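Local coordinates for TnpArep for protein (Escherichia coli, PDB 4ER8) that binds hairpins of repetitive extragenic palindromes and cleaves and recombines the mosaic elements built from them, as a single-strand DNA endonuclease using a catalytic tyrosine, at residues A[79-84]-A[92-97]; A[59-64]-A[159-164]; A[124-127]-A[131-134]. All blocks are in the same frame, centred on the assembly; numbering follows the deposited sequence.

Contact 1. Residues A[79-84]-A[92-97]; sequences EIKKQF and NIWQPR. With nucleotides of chain B.
Lys81 NZ is gripped by three oxygens: the carbonyls of Gln95 and Arg97 and, from the DNA, phosphate oxygen OP1 of DC30 of chain B. Its bond to Gln95 O measures 3.0 Å, with the ammonium tilted 17° from the carbonyl plane. The lysine reaches this point by running over the Trp94 indole, where its CG sits 3.7 Å above the middle of one ring face and CB makes a CH-pi contact with the five-membered ring. The opposite face carries Ile93 CG1, near the rim. Trp94 also turns its NE1 to Lys81 O, a 3.0 Å bond bent to 140° at the hydrogen; the same carbonyl accepts a bond from Thr85 OG1. With its CG anti to the backbone N (chi1 180°), Phe84 brings CD2 to 3.5 Å from Trp94 CZ2, while Ile93 CD1 meets the edge of the Phe84 ring. Were Trp94 replaced by an alanine, Lys81 would probably lose the surface its aliphatic chain lies on, its carbonyl one donor, and Phe84 a neighbour. Next along the loop, Arg97 binds DC30 of chain B through its backbone N, and its NE donates to OP2 of DC31 of chain B at 2.8 Å, the oxygen lying in the guanidinium plane. Helix 73-87 and the following loop thus form a phosphate-binding site for the bound REP DNA, within the HUH nuclease fold.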
loop_
_atom_site.group_PDB
_atom_site.type_symbol
_atom_site.label_atom_id
_atom_site.label_comp_id
_atom_site.label_asym_id
_atom_site.label_seq_id
_atom_site.Cartn_x
_atom_site.Cartn_y
_atom_site.Cartn_z
ATOM N N GLU A 79 -4.352 -13.622 0.249
ATOM C CA GLU A 79 -4.694 -13.933 -1.108
ATOM C C GLU A 79 -3.923 -13.035 -2.070
ATOM O O GLU A 79 -3.343 -13.524 -3.045
ATOM C CB GLU A 79 -6.208 -13.892 -1.333
ATOM C CG GLU A 79 -7.049 -14.980 -0.571
ATOM C CD GLU A 79 -6.545 -16.441 -0.756
ATOM O OE1 GLU A 79 -5.887 -16.762 -1.802
ATOM O OE2 GLU A 79 -6.829 -17.269 0.151
ATOM N N ILE A 80 -3.828 -11.734 -1.793
ATOM C CA ILE A 80 -3.170 -10.853 -2.767
ATOM C C ILE A 80 -1.761 -11.289 -3.082
ATOM O O ILE A 80 -1.419 -11.465 -4.237
ATOM C CB ILE A 80 -3.198 -9.359 -2.359
ATOM C CG1 ILE A 80 -4.635 -8.853 -2.272
ATOM C CG2 ILE A 80 -2.423 -8.502 -3.348
ATOM C CD1 ILE A 80 -4.737 -7.567 -1.565
ATOM N N LYS A 81 -0.935 -11.465 -2.059
ATOM C CA LYS A 81 0.478 -11.839 -2.265
ATOM C C LYS A 81 0.478 -13.175 -2.923
ATOM O O LYS A 81 1.368 -13.461 -3.698
ATOM C CB LYS A 81 1.251 -11.944 -0.952
ATOM C CG LYS A 81 1.427 -10.641 -0.207
ATOM C CD LYS A 81 1.796 -10.847 1.247
ATOM C CE LYS A 81 3.175 -10.377 1.530
ATOM N NZ LYS A 81 3.554 -10.682 2.940
ATOM N N LYS A 82 -0.535 -13.992 -2.632
ATOM C CA LYS A 82 -0.604 -15.328 -3.255
ATOM C C LYS A 82 -0.852 -15.247 -4.763
ATOM O O LYS A 82 -0.025 -15.742 -5.530
ATOM C CB LYS A 82 -1.643 -16.210 -2.588
ATOM C CG LYS A 82 -1.603 -17.667 -3.024
ATOM C CD LYS A 82 -2.185 -18.603 -1.948
ATOM C CE LYS A 82 -3.697 -18.493 -1.829
ATOM N NZ LYS A 82 -4.224 -19.146 -0.563
ATOM N N GLN A 83 -1.952 -14.608 -5.187
ATOM C CA GLN A 83 -2.220 -14.438 -6.629
ATOM C C GLN A 83 -1.000 -13.927 -7.338
ATOM O O GLN A 83 -0.563 -14.499 -8.307
ATOM C CB GLN A 83 -3.349 -13.459 -6.931
ATOM C CG GLN A 83 -4.684 -13.781 -6.317
ATOM C CD GLN A 83 -5.362 -15.010 -6.901
ATOM O OE1 GLN A 83 -5.858 -15.847 -6.142
ATOM N NE2 GLN A 83 -5.419 -15.113 -8.241
ATOM N N PHE A 84 -0.433 -12.842 -6.857
ATOM C CA PHE A 84 0.688 -12.266 -7.562
ATOM C C PHE A 84 1.907 -13.190 -7.579
ATOM O O PHE A 84 2.640 -13.229 -8.580
ATOM C CB PHE A 84 1.026 -10.877 -7.019
ATOM C CG PHE A 84 2.180 -10.230 -7.708
ATOM C CD1 PHE A 84 1.996 -9.547 -8.907
ATOM C CD2 PHE A 84 3.462 -10.311 -7.169
ATOM C CE1 PHE A 84 3.074 -8.927 -9.565
ATOM C CE2 PHE A 84 4.536 -9.719 -7.810
ATOM C CZ PHE A 84 4.339 -9.019 -9.019
ATOM N N ASN A 92 9.004 -17.103 -3.138
ATOM C CA ASN A 92 9.576 -16.427 -1.969
ATOM C C ASN A 92 10.014 -14.969 -2.219
ATOM O O ASN A 92 11.083 -14.534 -1.793
ATOM C CB ASN A 92 10.757 -17.244 -1.423
ATOM C CG ASN A 92 11.374 -16.613 -0.187
ATOM O OD1 ASN A 92 10.663 -16.028 0.647
ATOM N ND2 ASN A 92 12.709 -16.706 -0.064
ATOM N N ILE A 93 9.178 -14.208 -2.902
ATOM C CA ILE A 93 9.519 -12.816 -3.192
ATOM C C ILE A 93 9.188 -11.822 -2.070
ATOM O O ILE A 93 9.859 -10.809 -1.947
ATOM C CB ILE A 93 8.832 -12.345 -4.483
ATOM C CG1 ILE A 93 7.292 -12.402 -4.330
ATOM C CG2 ILE A 93 9.364 -13.165 -5.667
ATOM C CD1 ILE A 93 6.494 -12.098 -5.603
ATOM N N TRP A 94 8.158 -12.122 -1.275
ATOM C CA TRP A 94 7.617 -11.203 -0.267
ATOM C C TRP A 94 8.396 -11.128 1.025
ATOM O O TRP A 94 8.770 -12.153 1.558
ATOM C CB TRP A 94 6.196 -11.654 0.091
ATOM C CG TRP A 94 5.265 -11.526 -1.092
ATOM C CD1 TRP A 94 4.648 -12.543 -1.783
ATOM C CD2 TRP A 94 4.891 -10.307 -1.754
ATOM N NE1 TRP A 94 3.909 -12.021 -2.832
ATOM C CE2 TRP A 94 4.036 -10.655 -2.828
ATOM C CE3 TRP A 94 5.188 -8.955 -1.535
ATOM C CZ2 TRP A 94 3.470 -9.700 -3.677
ATOM C CZ3 TRP A 94 4.624 -7.996 -2.378
ATOM C CH2 TRP A 94 3.778 -8.377 -3.441
ATOM N N GLN A 95 8.596 -9.939 1.582
ATOM C CA GLN A 95 8.852 -9.909 3.025
ATOM C C GLN A 95 7.636 -10.543 3.743
ATOM O O GLN A 95 6.490 -10.196 3.483
ATOM C CB GLN A 95 9.192 -8.518 3.578
ATOM C CG GLN A 95 8.929 -8.387 5.080
ATOM C CD GLN A 95 9.625 -7.230 5.729
ATOM O OE1 GLN A 95 9.888 -6.215 5.101
ATOM N NE2 GLN A 95 9.928 -7.363 7.001
ATOM N N PRO A 96 7.888 -11.545 4.583
ATOM C CA PRO A 96 6.794 -12.203 5.270
ATOM C C PRO A 96 5.898 -11.204 5.997
ATOM O O PRO A 96 6.344 -10.124 6.416
ATOM C CB PRO A 96 7.538 -13.088 6.298
ATOM C CG PRO A 96 8.781 -13.509 5.550
ATOM C CD PRO A 96 9.182 -12.202 4.857
ATOM N N ARG A 97 4.643 -11.605 6.161
ATOM C CA ARG A 97 3.588 -10.764 6.690
ATOM C C ARG A 97 3.695 -9.332 6.140
ATOM O O ARG A 97 3.960 -9.158 4.950
ATOM C CB ARG A 97 3.563 -10.872 8.200
ATOM C CG ARG A 97 3.727 -12.322 8.665
ATOM C CD ARG A 97 3.769 -12.438 10.176
ATOM N NE ARG A 97 2.521 -11.997 10.785
ATOM C CZ ARG A 97 2.267 -11.981 12.088
ATOM N NH1 ARG A 97 3.175 -12.419 12.943
ATOM N NH2 ARG A 97 1.087 -11.563 12.535
ATOM P P DA B 3 7.510 -5.701 16.856
ATOM O OP1 DA B 3 7.178 -7.107 16.621
ATOM O OP2 DA B 3 8.202 -5.460 18.126
ATOM O "O5'" DA B 3 8.302 -4.904 15.722
ATOM C "C5'" DA B 3 7.865 -4.866 14.381
ATOM C "C4'" DA B 3 8.195 -6.206 13.705
ATOM O "O4'" DA B 3 7.694 -6.210 12.350
ATOM C "C3'" DA B 3 9.646 -6.602 13.604
ATOM O "O3'" DA B 3 9.667 -7.973 13.577
ATOM C "C2'" DA B 3 10.025 -6.044 12.238
ATOM C "C1'" DA B 3 8.751 -6.352 11.441
ATOM N N9 DA B 3 8.346 -5.475 10.339
ATOM C C8 DA B 3 8.490 -4.119 10.223
ATOM N N7 DA B 3 7.987 -3.637 9.112
ATOM C C5 DA B 3 7.489 -4.750 8.449
ATOM C C6 DA B 3 6.833 -4.916 7.205
ATOM N N6 DA B 3 6.525 -3.917 6.327
ATOM N N1 DA B 3 6.455 -6.173 6.902
ATOM C C2 DA B 3 6.735 -7.152 7.749
ATOM N N3 DA B 3 7.361 -7.112 8.915
ATOM C C4 DA B 3 7.696 -5.872 9.208
ATOM P P DC B 30 1.717 -13.121 4.464
ATOM O OP1 DC B 30 1.605 -11.671 4.234
ATOM O OP2 DC B 30 3.035 -13.679 4.874
ATOM O "O5'" DC B 30 0.651 -13.612 5.572
ATOM C "C5'" DC B 30 -0.696 -13.271 5.436
ATOM C "C4'" DC B 30 -1.550 -13.839 6.564
ATOM O "O4'" DC B 30 -1.517 -15.267 6.483
ATOM C "C3'" DC B 30 -1.119 -13.549 7.977
ATOM O "O3'" DC B 30 -1.799 -12.404 8.373
ATOM C "C2'" DC B 30 -1.621 -14.743 8.762
ATOM C "C1'" DC B 30 -1.570 -15.873 7.759
ATOM N N1 DC B 30 -0.383 -16.811 7.816
ATOM C C2 DC B 30 -0.408 -17.942 8.601
ATOM O O2 DC B 30 -1.404 -18.124 9.286
ATOM N N3 DC B 30 0.663 -18.800 8.621
ATOM C C4 DC B 30 1.742 -18.536 7.871
ATOM N N4 DC B 30 2.760 -19.379 7.895
ATOM C C5 DC B 30 1.800 -17.385 7.040
ATOM C C6 DC B 30 0.721 -16.574 7.039
ATOM P P DC B 31 -1.341 -11.634 9.686
ATOM O OP1 DC B 31 -2.255 -10.510 9.859
ATOM O OP2 DC B 31 0.097 -11.455 9.588
ATOM O "O5'" DC B 31 -1.646 -12.651 10.872
ATOM C "C5'" DC B 31 -2.984 -13.002 11.311
ATOM C "C4'" DC B 31 -2.907 -13.820 12.603
ATOM O "O4'" DC B 31 -2.218 -15.050 12.250
ATOM C "C3'" DC B 31 -2.092 -13.186 13.755
ATOM O "O3'" DC B 31 -2.993 -13.074 14.765
ATOM C "C2'" DC B 31 -1.052 -14.217 14.148
ATOM C "C1'" DC B 31 -1.416 -15.445 13.326
ATOM N N1 DC B 31 -0.242 -15.991 12.664
ATOM C C2 DC B 31 0.211 -17.253 13.010
ATOM O O2 DC B 31 -0.452 -17.835 13.883
ATOM N N3 DC B 31 1.319 -17.734 12.373
ATOM C C4 DC B 31 1.977 -17.026 11.431
ATOM N N4 DC B 31 3.085 -17.512 10.784
ATOM C C5 DC B 31 1.517 -15.725 11.098
ATOM C C6 DC B 31 0.426 -15.256 11.719
#

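Contact 2. Residues A[59-64]-A[159-164]; sequences HMHCIW and AGERII. With NI (nickel (II) ion), chain C; nucleotides of chain B.
A metal site joins His59 and His61 of strand 59-65 to Glu161 of the loop near the C-terminus, through a single nickel ion. His59 NE2 binds the nickel ion at 2.1 Å and His61 NE2 binds it at 2.0 Å. Glu161 chelates it with both oxygens, OE2 at 2.1 Å and OE1 at 2.3 Å from the nickel ion. A bend at chi2 (-83°) of Glu161 swings its carboxylate in toward the histidines, and its plane stands 63° from the His59 ring and 79° from the His61 ring. Asn119 and His123 complete the coordination. The two histidines, separated by the hydrophobic Met60, are the HUH motif that names this nuclease superfamily, and their strand lies inside the antiparallel sheet. Behind the first shell, Thr17 OG1 is hydrogen-bonded to His61 ND1 and to Ala159 O, which ties the ring and the loop to strand 13-19, while Tyr115 OH is hydrogen-bonded to Glu161 OE2. The loop's backbone reads the DNA: Gly160 O accepts hydrogen bonds from N6 of DA3 of chain B, at 3.0 Å, and from N2 of DG4 of chain B, whose N1 donates to Glu161 O.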
loop_
_atom_site.group_PDB
_atom_site.type_symbol
_atom_site.label_atom_id
_atom_site.label_comp_id
_atom_site.label_asym_id
_atom_site.label_seq_id
_atom_site.Cartn_x
_atom_site.Cartn_y
_atom_site.Cartn_z
ATOM N N HIS A 59 8.162 -2.307 -3.158
ATOM C CA HIS A 59 7.307 -2.341 -1.964
ATOM C C HIS A 59 6.115 -1.455 -2.218
ATOM O O HIS A 59 6.080 -0.723 -3.214
ATOM C CB HIS A 59 8.067 -1.871 -0.707
ATOM C CG HIS A 59 8.226 -0.383 -0.572
ATOM N ND1 HIS A 59 9.042 0.367 -1.396
ATOM C CD2 HIS A 59 7.732 0.483 0.351
ATOM C CE1 HIS A 59 9.028 1.633 -0.993
ATOM N NE2 HIS A 59 8.224 1.731 0.054
ATOM N N MET A 60 5.134 -1.507 -1.334
ATOM C CA MET A 60 3.970 -0.700 -1.519
ATOM C C MET A 60 3.442 -0.332 -0.160
ATOM O O MET A 60 3.728 -1.027 0.824
ATOM C CB MET A 60 2.928 -1.436 -2.368
ATOM C CG MET A 60 2.290 -2.689 -1.803
ATOM S SD MET A 60 1.588 -3.775 -3.149
ATOM C CE MET A 60 1.094 -5.166 -2.208
ATOM N N HIS A 61 2.702 0.772 -0.102
ATOM C CA HIS A 61 2.002 1.204 1.082
ATOM C C HIS A 61 0.576 1.439 0.695
ATOM O O HIS A 61 0.319 1.917 -0.414
ATOM C CB HIS A 61 2.541 2.538 1.529
ATOM C CG HIS A 61 4.003 2.548 1.792
ATOM N ND1 HIS A 61 4.553 2.064 2.961
ATOM C CD2 HIS A 61 5.036 3.014 1.055
ATOM C CE1 HIS A 61 5.868 2.203 2.922
ATOM N NE2 HIS A 61 6.187 2.791 1.783
ATOM N N CYS A 62 -0.369 1.164 1.582
ATOM C CA CYS A 62 -1.752 1.487 1.219
ATOM C C CYS A 62 -2.708 1.652 2.411
ATOM O O CYS A 62 -2.368 1.325 3.542
ATOM C CB CYS A 62 -2.260 0.448 0.243
ATOM S SG CYS A 62 -2.445 -1.119 1.038
ATOM N N ILE A 63 -3.896 2.187 2.149
ATOM C CA ILE A 63 -4.965 2.306 3.166
ATOM C C ILE A 63 -6.285 1.642 2.746
ATOM O O ILE A 63 -6.792 1.926 1.650
ATOM C CB ILE A 63 -5.259 3.753 3.490
ATOM C CG1 ILE A 63 -3.996 4.450 4.006
ATOM C CG2 ILE A 63 -6.325 3.814 4.536
ATOM C CD1 ILE A 63 -4.066 6.005 4.001
ATOM N N TRP A 64 -6.819 0.770 3.601
ATOM C CA TRP A 64 -8.102 0.078 3.317
ATOM C C TRP A 64 -9.148 0.365 4.361
ATOM O O TRP A 64 -8.840 0.657 5.519
ATOM C CB TRP A 64 -7.995 -1.453 3.343
ATOM C CG TRP A 64 -7.037 -2.084 2.432
ATOM C CD1 TRP A 64 -6.423 -1.515 1.372
ATOM C CD2 TRP A 64 -6.619 -3.456 2.462
ATOM N NE1 TRP A 64 -5.591 -2.434 0.767
ATOM C CE2 TRP A 64 -5.714 -3.639 1.408
ATOM C CE3 TRP A 64 -6.919 -4.540 3.288
ATOM C CZ2 TRP A 64 -5.075 -4.874 1.160
ATOM C CZ3 TRP A 64 -6.280 -5.779 3.046
ATOM C CH2 TRP A 64 -5.371 -5.926 1.993
ATOM N N ALA A 159 6.745 3.368 9.837
ATOM C CA ALA A 159 5.696 3.135 8.845
ATOM C C ALA A 159 5.906 1.805 8.095
ATOM O O ALA A 159 5.386 1.610 6.992
ATOM C CB ALA A 159 5.710 4.273 7.864
ATOM N N GLY A 160 6.702 0.917 8.665
ATOM C CA GLY A 160 6.968 -0.358 8.054
ATOM C C GLY A 160 8.025 -0.390 6.972
ATOM O O GLY A 160 8.323 -1.469 6.449
ATOM N N GLU A 161 8.599 0.765 6.607
ATOM C CA GLU A 161 9.695 0.758 5.601
ATOM C C GLU A 161 10.859 -0.195 5.957
ATOM O O GLU A 161 11.195 -0.406 7.143
ATOM C CB GLU A 161 10.247 2.153 5.310
ATOM C CG GLU A 161 9.211 3.244 4.954
ATOM C CD GLU A 161 8.784 3.261 3.503
ATOM O OE1 GLU A 161 9.044 2.292 2.749
ATOM O OE2 GLU A 161 8.164 4.263 3.091
ATOM N N ARG A 162 11.466 -0.768 4.909
ATOM C CA ARG A 162 12.687 -1.549 5.060
ATOM C C ARG A 162 13.795 -0.698 5.686
ATOM O O ARG A 162 13.859 0.520 5.455
ATOM C CB ARG A 162 13.103 -2.182 3.738
ATOM C CG ARG A 162 13.890 -1.322 2.835
ATOM C CD ARG A 162 13.691 -1.739 1.356
ATOM N NE ARG A 162 13.901 -3.155 1.169
ATOM C CZ ARG A 162 13.294 -3.899 0.258
ATOM N NH1 ARG A 162 12.418 -3.374 -0.580
ATOM N NH2 ARG A 162 13.565 -5.196 0.202
ATOM N N ILE A 163 14.608 -1.344 6.523
ATOM C CA ILE A 163 15.782 -0.734 7.145
ATOM C C ILE A 163 16.693 -0.142 6.066
ATOM O O ILE A 163 17.008 -0.824 5.081
ATOM C CB ILE A 163 16.569 -1.770 8.029
ATOM C CG1 ILE A 163 16.589 -3.169 7.388
ATOM C CG2 ILE A 163 15.891 -1.962 9.395
ATOM C CD1 ILE A 163 17.200 -3.312 5.883
ATOM N N ILE A 164 17.079 1.131 6.221
ATOM C CA ILE A 164 18.020 1.763 5.271
ATOM C C ILE A 164 19.447 1.457 5.704
ATOM O O ILE A 164 19.959 2.008 6.686
ATOM C CB ILE A 164 17.796 3.332 5.010
ATOM C CG1 ILE A 164 17.673 4.153 6.316
ATOM C CG2 ILE A 164 16.582 3.581 4.089
ATOM C CD1 ILE A 164 18.113 5.636 6.188
HETATM NI NI NI C . 7.949 3.489 1.149
ATOM P P DG B 4 11.054 -8.834 13.723
ATOM O OP1 DG B 4 10.633 -10.154 14.240
ATOM O OP2 DG B 4 12.076 -7.994 14.382
ATOM O "O5'" DG B 4 11.552 -9.141 12.243
ATOM C "C5'" DG B 4 10.742 -9.795 11.304
ATOM C "C4'" DG B 4 11.299 -9.493 9.925
ATOM O "O4'" DG B 4 11.231 -8.051 9.767
ATOM C "C3'" DG B 4 12.768 -9.857 9.680
ATOM O "O3'" DG B 4 12.915 -10.127 8.315
ATOM C "C2'" DG B 4 13.508 -8.559 10.003
ATOM C "C1'" DG B 4 12.536 -7.557 9.395
ATOM N N9 DG B 4 12.635 -6.165 9.874
ATOM C C8 DG B 4 13.236 -5.704 11.019
ATOM N N7 DG B 4 13.147 -4.419 11.205
ATOM C C5 DG B 4 12.424 -3.987 10.101
ATOM C C6 DG B 4 11.983 -2.668 9.736
ATOM O O6 DG B 4 12.187 -1.603 10.369
ATOM N N1 DG B 4 11.244 -2.631 8.538
ATOM C C2 DG B 4 10.952 -3.740 7.814
ATOM N N2 DG B 4 10.271 -3.524 6.685
ATOM N N3 DG B 4 11.355 -4.979 8.134
ATOM C C4 DG B 4 12.087 -5.040 9.288
ATOM P P DA B 3 7.510 -5.701 16.856
ATOM O OP1 DA B 3 7.178 -7.107 16.621
ATOM O OP2 DA B 3 8.202 -5.460 18.126
ATOM O "O5'" DA B 3 8.302 -4.904 15.722
ATOM C "C5'" DA B 3 7.865 -4.866 14.381
ATOM C "C4'" DA B 3 8.195 -6.206 13.705
ATOM O "O4'" DA B 3 7.694 -6.210 12.350
ATOM C "C3'" DA B 3 9.646 -6.602 13.604
ATOM O "O3'" DA B 3 9.667 -7.973 13.577
ATOM C "C2'" DA B 3 10.025 -6.044 12.238
ATOM C "C1'" DA B 3 8.751 -6.352 11.441
ATOM N N9 DA B 3 8.346 -5.475 10.339
ATOM C C8 DA B 3 8.490 -4.119 10.223
ATOM N N7 DA B 3 7.987 -3.637 9.112
ATOM C C5 DA B 3 7.489 -4.750 8.449
ATOM C C6 DA B 3 6.833 -4.916 7.205
ATOM N N6 DA B 3 6.525 -3.917 6.327
ATOM N N1 DA B 3 6.455 -6.173 6.902
ATOM C C2 DA B 3 6.735 -7.152 7.749
ATOM N N3 DA B 3 7.361 -7.112 8.915
ATOM C C4 DA B 3 7.696 -5.872 9.208
#

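Contact 3. Residues A[124-127]-A[131-134]; sequences GWVK and DWPF
One face of the Trp125 indole is met by Trp132 CH2, which stands 4.2 Å above its plane and is displaced toward the rim. The two tryptophan side chains run alongside each other in the same direction, but their planes are inclined at 35° and the five-membered ring of Trp125 is 5.2 Å, centroid to centroid, from the six-membered ring of Trp132, so the pair is oblique. Trp132 in turn has Phe134 CD1 over one of its faces, again toward the rim, and Val126 CG1 lies at its edge, 3.7 Å from Trp132 CE3. Part of the contact between the two tryptophans is made by aliphatic carbon: Trp125 CB comes to 3.7 Å from Trp132 CZ3. The first torsion of Trp132 (chi1 -162°) sets CG anti to the backbone N and carries the indole toward Trp125 and Val126. Val126, whose side chain crosses that of Trp132 at about a right angle, also slides antiparallel past Asp131, CB to CB at 3.8 Å. At the outer end, the chain of Lys127, bent at chi2 and chi4, turns its ammonium back to Asp131, where NZ and OD2 form a long salt bridge of 3.7 Å; with both residues exposed, it probably adds little hold. The loop so closed follows helix 106-122, which ends in a Schellman motif with Gly124 at positive phi, and precedes helix 137-142. Val126 and Trp132 both rest on Pro120 of helix 106-122, Trp132 NE1 donates to Val55 O at the end of strand 49-55, Trp132 O is hydrogen-bonded to His138 of helix 137-142, and Trp132 and Phe134 touch Thr29 of helix 27-30.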
loop_
_atom_site.group_PDB
_atom_site.type_symbol
_atom_site.label_atom_id
_atom_site.label_comp_id
_atom_site.label_asym_id
_atom_site.label_seq_id
_atom_site.Cartn_x
_atom_site.Cartn_y
_atom_site.Cartn_z
ATOM N N GLY A 124 13.190 8.724 -3.692
ATOM C CA GLY A 124 14.137 9.254 -4.671
ATOM C C GLY A 124 13.795 8.921 -6.107
ATOM O O GLY A 124 14.563 9.226 -7.015
ATOM N N TRP A 125 12.651 8.287 -6.327
ATOM C CA TRP A 125 12.233 7.969 -7.684
ATOM C C TRP A 125 11.901 9.207 -8.504
ATOM O O TRP A 125 12.259 9.271 -9.671
ATOM C CB TRP A 125 11.054 6.985 -7.696
ATOM C CG TRP A 125 11.401 5.679 -7.034
ATOM C CD1 TRP A 125 10.959 5.229 -5.818
ATOM C CD2 TRP A 125 12.306 4.671 -7.526
ATOM N NE1 TRP A 125 11.499 4.003 -5.546
ATOM C CE2 TRP A 125 12.330 3.633 -6.568
ATOM C CE3 TRP A 125 13.089 4.540 -8.691
ATOM C CZ2 TRP A 125 13.128 2.473 -6.722
ATOM C CZ3 TRP A 125 13.882 3.366 -8.853
ATOM C CH2 TRP A 125 13.886 2.357 -7.867
ATOM N N VAL A 126 11.210 10.178 -7.907
ATOM C CA VAL A 126 10.730 11.357 -8.649
ATOM C C VAL A 126 10.878 12.645 -7.839
ATOM O O VAL A 126 11.032 12.598 -6.638
ATOM C CB VAL A 126 9.261 11.193 -9.134
ATOM C CG1 VAL A 126 9.120 9.999 -10.094
ATOM C CG2 VAL A 126 8.302 11.057 -7.956
ATOM N N LYS A 127 10.852 13.803 -8.485
ATOM C CA LYS A 127 10.988 15.042 -7.714
ATOM C C LYS A 127 9.611 15.648 -7.408
ATOM O O LYS A 127 9.490 16.514 -6.545
ATOM C CB LYS A 127 12.028 16.030 -8.307
ATOM C CG LYS A 127 12.334 15.874 -9.823
ATOM C CD LYS A 127 13.293 14.674 -10.200
ATOM C CE LYS A 127 13.024 14.062 -11.648
ATOM N NZ LYS A 127 11.654 13.400 -11.835
ATOM N N ASP A 131 4.629 13.050 -10.959
ATOM C CA ASP A 131 5.459 12.306 -11.910
ATOM C C ASP A 131 5.287 10.807 -11.795
ATOM O O ASP A 131 5.527 10.108 -12.773
ATOM C CB ASP A 131 6.956 12.638 -11.784
ATOM C CG ASP A 131 7.272 14.062 -12.171
ATOM O OD1 ASP A 131 6.579 14.603 -13.078
ATOM O OD2 ASP A 131 8.203 14.625 -11.558
ATOM N N TRP A 132 4.857 10.313 -10.633
ATOM C CA TRP A 132 4.693 8.872 -10.428
ATOM C C TRP A 132 3.310 8.357 -10.799
ATOM O O TRP A 132 2.312 8.710 -10.147
ATOM C CB TRP A 132 5.015 8.479 -8.985
ATOM C CG TRP A 132 5.275 7.012 -8.789
ATOM C CD1 TRP A 132 4.447 6.089 -8.180
ATOM C CD2 TRP A 132 6.446 6.291 -9.184
ATOM N NE1 TRP A 132 5.032 4.837 -8.179
ATOM C CE2 TRP A 132 6.259 4.928 -8.787
ATOM C CE3 TRP A 132 7.627 6.647 -9.843
ATOM C CZ2 TRP A 132 7.217 3.935 -9.032
ATOM C CZ3 TRP A 132 8.601 5.634 -10.081
ATOM C CH2 TRP A 132 8.380 4.309 -9.677
ATOM N N PRO A 133 3.246 7.524 -11.853
ATOM C CA PRO A 133 1.979 6.974 -12.341
ATOM C C PRO A 133 1.448 5.816 -11.541
ATOM O O PRO A 133 0.290 5.456 -11.689
ATOM C CB PRO A 133 2.328 6.476 -13.741
ATOM C CG PRO A 133 3.810 6.262 -13.724
ATOM C CD PRO A 133 4.332 7.356 -12.840
ATOM N N PHE A 134 2.290 5.220 -10.709
ATOM C CA PHE A 134 1.930 3.957 -10.066
ATOM C C PHE A 134 1.240 4.177 -8.730
ATOM O O PHE A 134 1.730 3.714 -7.694
ATOM C CB PHE A 134 3.181 3.095 -9.882
ATOM C CG PHE A 134 3.810 2.673 -11.168
ATOM C CD1 PHE A 134 5.058 3.157 -11.536
ATOM C CD2 PHE A 134 3.141 1.810 -12.038
ATOM C CE1 PHE A 134 5.655 2.793 -12.756
ATOM C CE2 PHE A 134 3.722 1.421 -13.274
ATOM C CZ PHE A 134 4.978 1.924 -13.634
#

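Contact 2 joins segments whose nearest ends are 95 residues apart, and both other contacts lie within the loop it closes, contact 1 before contact 3. Strand 59-65 of contact 2 is followed, after a short loop, by helix 73-87 of contact 1; their centres are 14 Å apart and they touch where Ile80 CD1 packs on Trp64 CZ2. The phosphate-holding helix and the metal site lie on opposite faces of one sheet, strand 59-65 turning alternate side chains to each. DA3 of chain B meets both contacts. Contact 3 lies about 16 Å, centre to centre, from contact 2 and touches neither contact. It follows helix 106-122, which supplies Asn119 to the nickel ion, and stays about 14 Å from the nearest DNA atom, at the periphery.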